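Local atomic coordinates of similarities with probable monooxygenase (Photorhabdus luminescens, PDB entry 4HB9), a protein that binds flavin-adenine dinucleotide and probably acts as an FAD-dependent monooxygenase of the aromatic-ring-hydroxylase type. Residues A[297-308]-A[319-327]; A[74-83]-A[203-214]. All coordinates share one frame; numbering follows the deposited sequence.

Contact 1 (A[297-308]-A[319-327]). With FAD (flavin-adenine dinucleotide), chain B.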
loop_
_atom_site.group_PDB
_atom_site.type_symbol
_atom_site.label_atom_id
_atom_site.label_comp_id
_atom_site.label_asym_id
_atom_site.label_seq_id
_atom_site.Cartn_x
_atom_site.Cartn_y
_atom_site.Cartn_z
ATOM N N LEU A 297 -11.038 9.032 3.276
ATOM C CA LEU A 297 -10.877 7.656 3.756
ATOM C C LEU A 297 -11.212 7.561 5.231
ATOM O O LEU A 297 -10.741 8.375 6.029
ATOM C CB LEU A 297 -9.427 7.187 3.610
ATOM C CG LEU A 297 -8.784 7.009 2.244
ATOM C CD1 LEU A 297 -7.351 6.544 2.468
ATOM C CD2 LEU A 297 -9.562 5.987 1.413
ATOM N N HIS A 298 -11.996 6.558 5.594
ATOM C CA HIS A 298 -12.251 6.244 7.004
ATOM C C HIS A 298 -11.258 5.169 7.429
ATOM O O HIS A 298 -11.107 4.163 6.744
ATOM C CB HIS A 298 -13.698 5.758 7.207
ATOM C CG HIS A 298 -14.722 6.800 6.915
ATOM N ND1 HIS A 298 -14.713 8.037 7.519
ATOM C CD2 HIS A 298 -15.788 6.795 6.075
ATOM C CE1 HIS A 298 -15.728 8.749 7.064
ATOM N NE2 HIS A 298 -16.398 8.013 6.194
ATOM N N LEU A 299 -10.533 5.391 8.524
ATOM C CA LEU A 299 -9.501 4.450 8.909
ATOM C C LEU A 299 -10.123 3.300 9.662
ATOM O O LEU A 299 -10.925 3.506 10.582
ATOM C CB LEU A 299 -8.410 5.085 9.758
ATOM C CG LEU A 299 -7.687 6.269 9.114
ATOM C CD1 LEU A 299 -6.520 6.657 10.007
ATOM C CD2 LEU A 299 -7.197 5.954 7.707
ATOM N N ARG A 300 -9.755 2.101 9.235
ATOM C CA ARG A 300 -10.176 0.869 9.871
ATOM C C ARG A 300 -8.932 0.102 10.285
ATOM O O ARG A 300 -7.843 0.319 9.733
ATOM C CB ARG A 300 -11.090 0.081 8.936
ATOM C CG ARG A 300 -12.394 0.829 8.699
ATOM C CD ARG A 300 -13.345 0.132 7.750
ATOM N NE ARG A 300 -14.503 0.980 7.428
ATOM C CZ ARG A 300 -14.593 1.833 6.399
ATOM N NH1 ARG A 300 -13.593 1.990 5.533
ATOM N NH2 ARG A 300 -15.710 2.539 6.232
ATOM N N SER A 301 -9.060 -0.726 11.315
ATOM C CA SER A 301 -7.917 -1.504 11.787
ATOM C C SER A 301 -8.422 -2.888 12.164
ATOM O O SER A 301 -9.577 -3.204 11.918
ATOM C CB SER A 301 -7.248 -0.803 12.969
ATOM O OG SER A 301 -6.033 -1.410 13.353
HETATM N N MSE A 302 -7.574 -3.701 12.776
HETATM C CA MSE A 302 -8.001 -5.048 13.154
HETATM C C MSE A 302 -7.411 -5.401 14.474
HETATM O O MSE A 302 -6.397 -4.840 14.894
HETATM C CB MSE A 302 -7.636 -6.084 12.096
HETATM C CG MSE A 302 -6.133 -6.267 11.970
HETATM SE SE MSE A 302 -5.819 -7.646 10.610
HETATM C CE MSE A 302 -5.284 -6.333 9.256
ATOM N N PRO A 303 -8.068 -6.326 15.173
ATOM C CA PRO A 303 -7.455 -6.681 16.433
ATOM C C PRO A 303 -6.165 -7.485 16.227
ATOM O O PRO A 303 -5.806 -7.850 15.109
ATOM C CB PRO A 303 -8.537 -7.477 17.162
ATOM C CG PRO A 303 -9.546 -7.858 16.141
ATOM C CD PRO A 303 -9.341 -7.024 14.913
ATOM N N HIS A 304 -5.477 -7.714 17.326
ATOM C CA HIS A 304 -4.265 -8.519 17.374
ATOM C C HIS A 304 -4.502 -9.870 16.686
ATOM O O HIS A 304 -5.540 -10.522 16.888
ATOM C CB HIS A 304 -3.888 -8.673 18.850
ATOM C CG HIS A 304 -2.615 -9.414 19.106
ATOM N ND1 HIS A 304 -1.411 -8.772 19.315
ATOM C CD2 HIS A 304 -2.381 -10.731 19.311
ATOM C CE1 HIS A 304 -0.480 -9.672 19.580
ATOM N NE2 HIS A 304 -1.042 -10.867 19.575
ATOM N N LEU A 305 -3.570 -10.248 15.813
ATOM C CA LEU A 305 -3.681 -11.505 15.068
ATOM C C LEU A 305 -3.185 -12.630 15.939
ATOM O O LEU A 305 -2.046 -12.608 16.382
ATOM C CB LEU A 305 -2.838 -11.483 13.795
ATOM C CG LEU A 305 -3.344 -10.702 12.598
ATOM C CD1 LEU A 305 -2.307 -10.784 11.477
ATOM C CD2 LEU A 305 -4.690 -11.254 12.147
ATOM N N LEU A 306 -4.081 -13.574 16.206
ATOM C CA LEU A 306 -3.790 -14.781 17.003
ATOM C C LEU A 306 -3.402 -15.893 16.055
ATOM O O LEU A 306 -3.841 -15.904 14.921
ATOM C CB LEU A 306 -5.040 -15.222 17.750
ATOM C CG LEU A 306 -5.578 -14.244 18.798
ATOM C CD1 LEU A 306 -7.058 -14.512 19.064
ATOM C CD2 LEU A 306 -4.754 -14.357 20.062
ATOM N N PRO A 307 -2.600 -16.855 16.523
ATOM C CA PRO A 307 -2.276 -17.967 15.626
ATOM C C PRO A 307 -3.484 -18.718 15.102
ATOM O O PRO A 307 -4.541 -18.787 15.751
ATOM C CB PRO A 307 -1.367 -18.869 16.473
ATOM C CG PRO A 307 -1.495 -18.390 17.871
ATOM C CD PRO A 307 -1.865 -16.941 17.794
ATOM N N TRP A 308 -3.350 -19.215 13.879
ATOM C CA TRP A 308 -4.324 -20.115 13.310
ATOM C C TRP A 308 -3.587 -21.385 12.870
ATOM O O TRP A 308 -2.350 -21.393 12.767
ATOM C CB TRP A 308 -5.051 -19.448 12.155
ATOM C CG TRP A 308 -4.166 -18.971 11.049
ATOM C CD1 TRP A 308 -3.724 -19.707 9.984
ATOM C CD2 TRP A 308 -3.638 -17.651 10.878
ATOM N NE1 TRP A 308 -2.945 -18.927 9.158
ATOM C CE2 TRP A 308 -2.862 -17.665 9.688
ATOM C CE3 TRP A 308 -3.718 -16.459 11.625
ATOM C CZ2 TRP A 308 -2.184 -16.532 9.223
ATOM C CZ3 TRP A 308 -3.049 -15.313 11.149
ATOM C CH2 TRP A 308 -2.286 -15.369 9.963
ATOM N N ALA A 319 -4.268 -8.252 2.404
ATOM C CA ALA A 319 -5.172 -9.359 2.719
ATOM C C ALA A 319 -5.157 -9.739 4.191
ATOM O O ALA A 319 -6.185 -10.159 4.735
ATOM C CB ALA A 319 -4.864 -10.581 1.859
ATOM N N ILE A 320 -4.005 -9.593 4.834
ATOM C CA ILE A 320 -3.859 -9.959 6.229
ATOM C C ILE A 320 -3.317 -8.822 7.122
ATOM O O ILE A 320 -3.414 -8.928 8.345
ATOM C CB ILE A 320 -3.021 -11.271 6.328
ATOM C CG1 ILE A 320 -3.056 -11.854 7.740
ATOM C CG2 ILE A 320 -1.595 -11.052 5.878
ATOM C CD1 ILE A 320 -4.431 -12.274 8.211
ATOM N N HIS A 321 -2.817 -7.731 6.522
ATOM C CA HIS A 321 -2.174 -6.601 7.231
ATOM C C HIS A 321 -2.946 -5.311 7.374
ATOM O O HIS A 321 -2.690 -4.551 8.309
ATOM C CB HIS A 321 -0.943 -6.120 6.446
ATOM C CG HIS A 321 0.203 -7.032 6.543
ATOM N ND1 HIS A 321 0.706 -7.437 7.751
ATOM C CD2 HIS A 321 0.928 -7.658 5.594
ATOM C CE1 HIS A 321 1.714 -8.262 7.542
ATOM N NE2 HIS A 321 1.850 -8.427 6.243
ATOM N N ASN A 322 -3.779 -4.988 6.398
ATOM C CA ASN A 322 -4.341 -3.631 6.317
ATOM C C ASN A 322 -5.748 -3.673 5.842
ATOM O O ASN A 322 -5.987 -3.970 4.680
ATOM C CB ASN A 322 -3.553 -2.753 5.333
ATOM C CG ASN A 322 -2.482 -1.924 6.002
ATOM O OD1 ASN A 322 -2.716 -1.326 7.046
ATOM N ND2 ASN A 322 -1.295 -1.880 5.398
HETATM N N MSE A 323 -6.673 -3.353 6.739
HETATM C CA MSE A 323 -8.099 -3.273 6.411
HETATM C C MSE A 323 -8.429 -1.997 5.661
HETATM O O MSE A 323 -9.476 -1.924 5.012
HETATM C CB MSE A 323 -8.947 -3.388 7.689
HETATM C CG MSE A 323 -8.847 -4.786 8.304
HETATM SE SE MSE A 323 -9.417 -6.250 7.086
HETATM C CE MSE A 323 -10.807 -5.339 6.026
ATOM N N THR A 324 -7.553 -0.991 5.758
ATOM C CA THR A 324 -7.647 0.232 4.944
ATOM C C THR A 324 -6.443 0.317 3.980
ATOM O O THR A 324 -5.287 0.317 4.426
ATOM C CB THR A 324 -7.670 1.533 5.808
ATOM O OG1 THR A 324 -8.382 1.324 7.030
ATOM C CG2 THR A 324 -8.324 2.696 5.042
ATOM N N PRO A 325 -6.702 0.375 2.658
ATOM C CA PRO A 325 -5.600 0.757 1.758
ATOM C C PRO A 325 -5.303 2.251 1.937
ATOM O O PRO A 325 -6.090 3.089 1.494
ATOM C CB PRO A 325 -6.151 0.445 0.361
ATOM C CG PRO A 325 -7.641 0.466 0.507
ATOM C CD PRO A 325 -7.960 0.101 1.932
HETATM N N MSE A 326 -4.186 2.571 2.596
HETATM C CA MSE A 326 -3.978 3.908 3.173
HETATM C C MSE A 326 -2.557 4.409 3.153
HETATM O O MSE A 326 -1.655 3.739 2.646
HETATM C CB MSE A 326 -4.430 3.796 4.633
HETATM C CG MSE A 326 -3.509 2.904 5.475
HETATM SE SE MSE A 326 -3.976 3.039 7.385
HETATM C CE MSE A 326 -2.383 2.137 8.112
ATOM N N THR A 327 -2.365 5.607 3.719
ATOM C CA THR A 327 -1.033 6.145 4.014
ATOM C C THR A 327 -0.450 5.237 5.053
ATOM O O THR A 327 -1.089 4.974 6.084
ATOM C CB THR A 327 -1.060 7.509 4.748
ATOM O OG1 THR A 327 -1.867 8.458 4.027
ATOM C CG2 THR A 327 0.381 8.064 4.948
HETATM P PA FAD B . -2.581 -4.645 -3.824
HETATM O O1A FAD B . -1.270 -4.043 -4.255
HETATM O O2A FAD B . -3.838 -3.884 -3.577
HETATM O O5B FAD B . -2.916 -5.851 -4.823
HETATM C C5B FAD B . -4.097 -6.622 -4.710
HETATM C C4B FAD B . -4.312 -7.218 -6.087
HETATM O O4B FAD B . -5.313 -8.247 -5.992
HETATM C C3B FAD B . -4.791 -6.191 -7.133
HETATM O O3B FAD B . -4.074 -6.319 -8.362
HETATM C C2B FAD B . -6.254 -6.553 -7.287
HETATM O O2B FAD B . -6.827 -6.243 -8.544
HETATM C C1B FAD B . -6.209 -8.072 -7.067
HETATM N N9A FAD B . -7.470 -8.702 -6.670
HETATM C C8A FAD B . -8.339 -8.287 -5.710
HETATM N N7A FAD B . -9.370 -9.171 -5.570
HETATM C C5A FAD B . -9.145 -10.155 -6.467
HETATM C C6A FAD B . -9.866 -11.386 -6.842
HETATM N N6A FAD B . -11.028 -11.647 -6.198
HETATM N N1A FAD B . -9.352 -12.158 -7.822
HETATM C C2A FAD B . -8.180 -11.849 -8.421
HETATM N N3A FAD B . -7.461 -10.746 -8.134
HETATM C C4A FAD B . -7.897 -9.871 -7.168
HETATM N N1 FAD B . 2.582 1.772 1.152
HETATM C C2 FAD B . 3.865 2.014 1.504
HETATM O O2 FAD B . 4.600 1.095 2.010
HETATM N N3 FAD B . 4.398 3.236 1.317
HETATM C C4 FAD B . 3.730 4.292 0.843
HETATM O O4 FAD B . 4.307 5.404 0.709
HETATM C C4X FAD B . 2.321 4.119 0.479
HETATM N N5 FAD B . 1.566 5.137 -0.027
HETATM C C5X FAD B . 0.268 4.919 -0.337
HETATM C C6 FAD B . -0.522 5.952 -0.830
HETATM C C7 FAD B . -1.863 5.748 -1.165
HETATM C C7M FAD B . -2.724 6.876 -1.703
HETATM C C8 FAD B . -2.463 4.416 -0.982
HETATM C C8M FAD B . -3.909 4.160 -1.347
HETATM C C9 FAD B . -1.678 3.378 -0.489
HETATM C C9A FAD B . -0.336 3.564 -0.157
HETATM N N10 FAD B . 0.454 2.506 0.346
HETATM C C10 FAD B . 1.781 2.752 0.681
HETATM C "C1'" FAD B . -0.095 1.157 0.594
HETATM C "C2'" FAD B . 0.150 0.187 -0.559
HETATM O "O2'" FAD B . -0.244 0.755 -1.797
HETATM C "C3'" FAD B . -0.649 -1.090 -0.310
HETATM O "O3'" FAD B . -0.513 -1.453 1.063
HETATM C "C4'" FAD B . -0.126 -2.226 -1.177
HETATM O "O4'" FAD B . -0.652 -2.052 -2.479
HETATM C "C5'" FAD B . -0.542 -3.588 -0.661
HETATM O "O5'" FAD B . -0.002 -4.549 -1.544
HETATM P P FAD B . -0.878 -5.867 -1.836
HETATM O O1P FAD B . -0.079 -6.620 -2.872
HETATM O O2P FAD B . -1.238 -6.513 -0.524
HETATM O O3P FAD B . -2.292 -5.413 -2.444
#
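R300 and S301, at the end of strand 295-301, run beside T324 and M323, and the CA atoms of R300 and T324 come within 5.6 Å. This joins an edge strand of the mixed sheet to the segment that leaves the short helix 318-321 and passes the flavin, in the FAD-binding fold of the aromatic-ring-hydroxylase type. Threonine suits position 324 because its two branches do different work. OG1 accepts from the backbone N of R300 at 2.7 Å, with an N-H...O angle of 158°, while CG2, anti to T324's own backbone N, lies 3.6 Å from H298 O. Strand 179-191 bonds to the backbone of L297, L299 and S301, so T324 OG1 adds one bond to a strand whose backbone is already paired. Farther along, selenomethionine M302 points toward 320-323, its CB 4.2 Å from M323 CG, though the position of its end is uncertain. Apolar branches continue the packing: L305 reaches I320 CG1 with CD1, and W308 CH2 meets I320 CD1 obliquely at 4.2 Å, while the indole NE1 bonds to E363. At the flavin end L297 CD1 rests 3.8 Å from P325 O, and M326 O lies 3.1 Å from FAD C9A.

Contact 2 (A[74-83]-A[203-214])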
loop_
_atom_site.group_PDB
_atom_site.type_symbol
_atom_site.label_atom_id
_atom_site.label_comp_id
_atom_site.label_asym_id
_atom_site.label_seq_id
_atom_site.Cartn_x
_atom_site.Cartn_y
_atom_site.Cartn_z
ATOM N N ILE A 74 13.922 10.222 -0.830
ATOM C CA ILE A 74 12.996 11.082 -0.099
ATOM C C ILE A 74 13.461 11.056 1.349
ATOM O O ILE A 74 14.020 10.056 1.821
ATOM C CB ILE A 74 11.508 10.672 -0.279
ATOM C CG1 ILE A 74 10.548 11.619 0.457
ATOM C CG2 ILE A 74 11.237 9.262 0.208
ATOM C CD1 ILE A 74 10.510 13.038 -0.081
ATOM N N GLY A 75 13.243 12.173 2.037
ATOM C CA GLY A 75 14.122 12.595 3.125
ATOM C C GLY A 75 13.808 12.164 4.535
ATOM O O GLY A 75 12.829 11.457 4.793
ATOM N N GLY A 76 14.695 12.590 5.438
ATOM C CA GLY A 76 14.494 12.506 6.888
ATOM C C GLY A 76 14.489 13.910 7.471
ATOM O O GLY A 76 14.405 14.891 6.725
ATOM N N GLN A 77 14.606 14.000 8.798
ATOM C CA GLN A 77 14.529 15.270 9.552
ATOM C C GLN A 77 13.098 15.824 9.656
ATOM O O GLN A 77 12.914 17.041 9.700
ATOM C CB GLN A 77 15.447 16.356 8.960
ATOM C CG GLN A 77 16.888 15.939 8.718
ATOM C CD GLN A 77 17.751 17.103 8.241
ATOM O OE1 GLN A 77 17.369 17.847 7.333
ATOM N NE2 GLN A 77 18.922 17.266 8.853
ATOM N N SER A 78 12.098 14.941 9.717
ATOM C CA SER A 78 10.692 15.357 9.770
ATOM C C SER A 78 10.458 16.527 10.734
ATOM O O SER A 78 10.832 16.454 11.902
ATOM C CB SER A 78 9.810 14.181 10.174
ATOM O OG SER A 78 8.454 14.587 10.294
ATOM N N ARG A 79 9.838 17.592 10.232
ATOM C CA ARG A 79 9.653 18.831 10.976
ATOM C C ARG A 79 8.231 18.963 11.516
ATOM O O ARG A 79 7.273 18.423 10.942
ATOM C CB ARG A 79 9.973 20.018 10.068
ATOM C CG ARG A 79 11.462 20.129 9.754
ATOM C CD ARG A 79 11.776 21.190 8.717
ATOM N NE ARG A 79 11.051 20.937 7.474
ATOM C CZ ARG A 79 11.563 21.031 6.248
ATOM N NH1 ARG A 79 12.835 21.370 6.047
ATOM N NH2 ARG A 79 10.789 20.761 5.199
ATOM N N PHE A 80 8.098 19.676 12.626
ATOM C CA PHE A 80 6.813 19.845 13.276
ATOM C C PHE A 80 6.565 21.323 13.472
ATOM O O PHE A 80 7.432 22.044 13.989
ATOM C CB PHE A 80 6.773 19.094 14.611
ATOM C CG PHE A 80 6.769 17.595 14.456
ATOM C CD1 PHE A 80 5.590 16.873 14.555
ATOM C CD2 PHE A 80 7.945 16.912 14.186
ATOM C CE1 PHE A 80 5.585 15.490 14.397
ATOM C CE2 PHE A 80 7.952 15.537 14.013
ATOM C CZ PHE A 80 6.771 14.822 14.124
ATOM N N TYR A 81 5.395 21.787 13.036
ATOM C CA TYR A 81 5.021 23.188 13.197
ATOM C C TYR A 81 3.675 23.278 13.848
ATOM O O TYR A 81 2.875 22.354 13.749
ATOM C CB TYR A 81 4.912 23.883 11.840
ATOM C CG TYR A 81 6.163 23.925 11.018
ATOM C CD1 TYR A 81 6.981 25.055 11.012
ATOM C CD2 TYR A 81 6.520 22.853 10.222
ATOM C CE1 TYR A 81 8.130 25.099 10.242
ATOM C CE2 TYR A 81 7.666 22.877 9.456
ATOM C CZ TYR A 81 8.464 24.003 9.469
ATOM O OH TYR A 81 9.594 24.010 8.688
ATOM N N ASN A 82 3.382 24.419 14.457
ATOM C CA ASN A 82 2.004 24.720 14.777
ATOM C C ASN A 82 1.310 25.247 13.532
ATOM O O ASN A 82 1.863 25.197 12.434
ATOM C CB ASN A 82 1.874 25.661 15.983
ATOM C CG ASN A 82 2.237 27.106 15.669
ATOM O OD1 ASN A 82 2.669 27.464 14.555
ATOM N ND2 ASN A 82 2.078 27.958 16.687
ATOM N N GLU A 83 0.088 25.706 13.674
ATOM C CA GLU A 83 -0.668 26.116 12.500
ATOM C C GLU A 83 -0.384 27.576 12.084
ATOM O O GLU A 83 -0.998 28.086 11.161
ATOM C CB GLU A 83 -2.150 25.879 12.734
ATOM C CG GLU A 83 -2.880 26.930 13.557
ATOM C CD GLU A 83 -2.588 26.897 15.054
ATOM O OE1 GLU A 83 -1.643 26.228 15.540
ATOM O OE2 GLU A 83 -3.319 27.604 15.761
ATOM N N ASN A 203 10.568 24.891 2.635
ATOM C CA ASN A 203 10.271 23.687 3.433
ATOM C C ASN A 203 9.124 22.816 2.889
ATOM O O ASN A 203 8.982 21.658 3.289
ATOM C CB ASN A 203 10.027 24.036 4.907
ATOM C CG ASN A 203 8.914 25.033 5.101
ATOM O OD1 ASN A 203 8.674 25.872 4.248
ATOM N ND2 ASN A 203 8.247 24.964 6.231
ATOM N N PHE A 204 8.331 23.350 1.962
ATOM C CA PHE A 204 7.286 22.559 1.322
ATOM C C PHE A 204 7.818 21.713 0.166
ATOM O O PHE A 204 7.151 20.780 -0.271
ATOM C CB PHE A 204 6.172 23.466 0.795
ATOM C CG PHE A 204 5.248 23.983 1.856
ATOM C CD1 PHE A 204 5.727 24.732 2.917
ATOM C CD2 PHE A 204 3.892 23.751 1.776
ATOM C CE1 PHE A 204 4.872 25.227 3.887
ATOM C CE2 PHE A 204 3.031 24.248 2.737
ATOM C CZ PHE A 204 3.519 24.977 3.801
ATOM N N ARG A 205 9.008 22.040 -0.329
ATOM C CA ARG A 205 9.514 21.454 -1.579
ATOM C C ARG A 205 10.856 20.708 -1.474
ATOM O O ARG A 205 11.311 20.127 -2.459
ATOM C CB ARG A 205 9.656 22.573 -2.602
ATOM C CG ARG A 205 8.448 23.496 -2.623
ATOM C CD ARG A 205 8.594 24.642 -3.601
ATOM N NE ARG A 205 9.183 25.858 -3.029
ATOM C CZ ARG A 205 10.463 26.224 -3.143
ATOM N NH1 ARG A 205 11.348 25.459 -3.781
ATOM N NH2 ARG A 205 10.866 27.373 -2.611
ATOM N N ASP A 206 11.476 20.719 -0.294
ATOM C CA ASP A 206 12.839 20.202 -0.133
ATOM C C ASP A 206 12.927 18.702 0.147
ATOM O O ASP A 206 14.027 18.164 0.254
ATOM C CB ASP A 206 13.621 21.004 0.926
ATOM C CG ASP A 206 13.062 20.858 2.343
ATOM O OD1 ASP A 206 12.249 19.941 2.601
ATOM O OD2 ASP A 206 13.446 21.678 3.213
ATOM N N GLY A 207 11.791 18.022 0.265
ATOM C CA GLY A 207 11.808 16.576 0.474
ATOM C C GLY A 207 11.784 16.112 1.924
ATOM O O GLY A 207 11.747 14.908 2.184
ATOM N N THR A 208 11.822 17.043 2.877
ATOM C CA THR A 208 11.616 16.676 4.272
ATOM C C THR A 208 10.133 16.816 4.601
ATOM O O THR A 208 9.539 17.863 4.323
ATOM C CB THR A 208 12.474 17.533 5.230
ATOM O OG1 THR A 208 13.857 17.263 4.987
ATOM C CG2 THR A 208 12.183 17.190 6.685
ATOM N N PRO A 209 9.532 15.769 5.186
ATOM C CA PRO A 209 8.110 15.869 5.544
ATOM C C PRO A 209 7.833 16.847 6.693
ATOM O O PRO A 209 8.688 17.068 7.570
ATOM C CB PRO A 209 7.728 14.439 5.944
ATOM C CG PRO A 209 9.006 13.735 6.244
ATOM C CD PRO A 209 10.084 14.425 5.448
ATOM N N ASN A 210 6.639 17.433 6.665
ATOM C CA ASN A 210 6.213 18.399 7.665
ATOM C C ASN A 210 4.911 17.948 8.285
ATOM O O ASN A 210 4.037 17.413 7.594
ATOM C CB ASN A 210 5.994 19.781 7.051
ATOM C CG ASN A 210 7.195 20.278 6.253
ATOM O OD1 ASN A 210 8.234 20.563 6.804
ATOM N ND2 ASN A 210 7.047 20.359 4.952
ATOM N N SER A 211 4.781 18.189 9.584
ATOM C CA SER A 211 3.526 18.007 10.286
ATOM C C SER A 211 3.041 19.306 10.888
ATOM O O SER A 211 3.814 19.999 11.535
ATOM C CB SER A 211 3.717 16.977 11.379
ATOM O OG SER A 211 3.585 15.683 10.826
ATOM N N ILE A 212 1.765 19.629 10.671
ATOM C CA ILE A 212 1.161 20.798 11.232
ATOM C C ILE A 212 0.319 20.342 12.386
ATOM O O ILE A 212 -0.611 19.534 12.208
ATOM C CB ILE A 212 0.272 21.533 10.228
ATOM C CG1 ILE A 212 1.030 21.819 8.924
ATOM C CG2 ILE A 212 -0.312 22.784 10.853
ATOM C CD1 ILE A 212 2.378 22.482 9.048
ATOM N N VAL A 213 0.646 20.862 13.565
ATOM C CA VAL A 213 -0.030 20.481 14.800
ATOM C C VAL A 213 -0.812 21.658 15.346
ATOM O O VAL A 213 -0.235 22.526 16.013
ATOM C CB VAL A 213 0.956 20.000 15.880
ATOM C CG1 VAL A 213 0.186 19.405 17.057
ATOM C CG2 VAL A 213 1.903 18.962 15.315
ATOM N N PRO A 214 -2.121 21.706 15.076
ATOM C CA PRO A 214 -2.924 22.830 15.549
ATOM C C PRO A 214 -3.436 22.657 16.974
ATOM O O PRO A 214 -3.169 21.635 17.612
ATOM C CB PRO A 214 -4.091 22.829 14.574
ATOM C CG PRO A 214 -4.287 21.375 14.295
ATOM C CD PRO A 214 -2.931 20.750 14.309
#
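R79 and N210 are paired in parallel, and backbone hydrogen bonds follow: R79 N to P209 O, S211 N to R79 O, Y81 N to S211 O, and V213 N to Y81 O at 2.7 Å. The densest polar interactions surround the R79 guanidinium. Arginine suits this place because its several N-H groups serve two acceptor groups: NE (2.9 Å) and NH2 both donate to N210 OD1, the guanidinium and amide lying nearly coplanar, 9° apart, while NH1 and NH2 meet the D206 carboxylate end-on in a salt bridge, NH1 to OD2 at 2.9 Å. The bend at chi3 (-57°) brings the guanidinium to the loop 203-209, where N203 CB and T208 CB cover its opposite faces. The parallel backbone bonds make strands 79-81 and 210-212 neighbours in the mixed sheet, with 218-228 antiparallel on the far side of 210-212. Before strand 210-212 comes an Asx turn, T208 N donating to D206 OD1, so OD1 accepts from both R79 NH2 and T208 N. Among the other side-chain bonds, T208 OG1 donates to G76 O and N203 ND2 to Y81 OH, both at 3.0 Å. In apolar contact, F80 CD1 lies 3.7 Å from S211 CB, V213 CG2 sits at the F80 ring edge, and Y81 CB is 4.0 Å from I212 CD1.

Both contacts reach the same mixed sheet but at different places: contact 1 uses one of its outermost strands, 295-301, contact 2 the parallel pair 79-81 and 210-212 toward the far side. Their centres lie about 27 Å apart, and their nearest atoms about 10 Å, so they do not touch. Contact 1 reaches the cofactor directly, since P325 and M326 belong to the FAD pocket. Contact 2 stands farther off: the side chain of I74 is about 8 Å from FAD and about 4 Å from that of H46, an FAD-binding residue. Along the chain contact 2 closes before contact 1 opens; contact 2 joins two strands of the sheet, whereas contact 1 packs a helix end and the following loop against one.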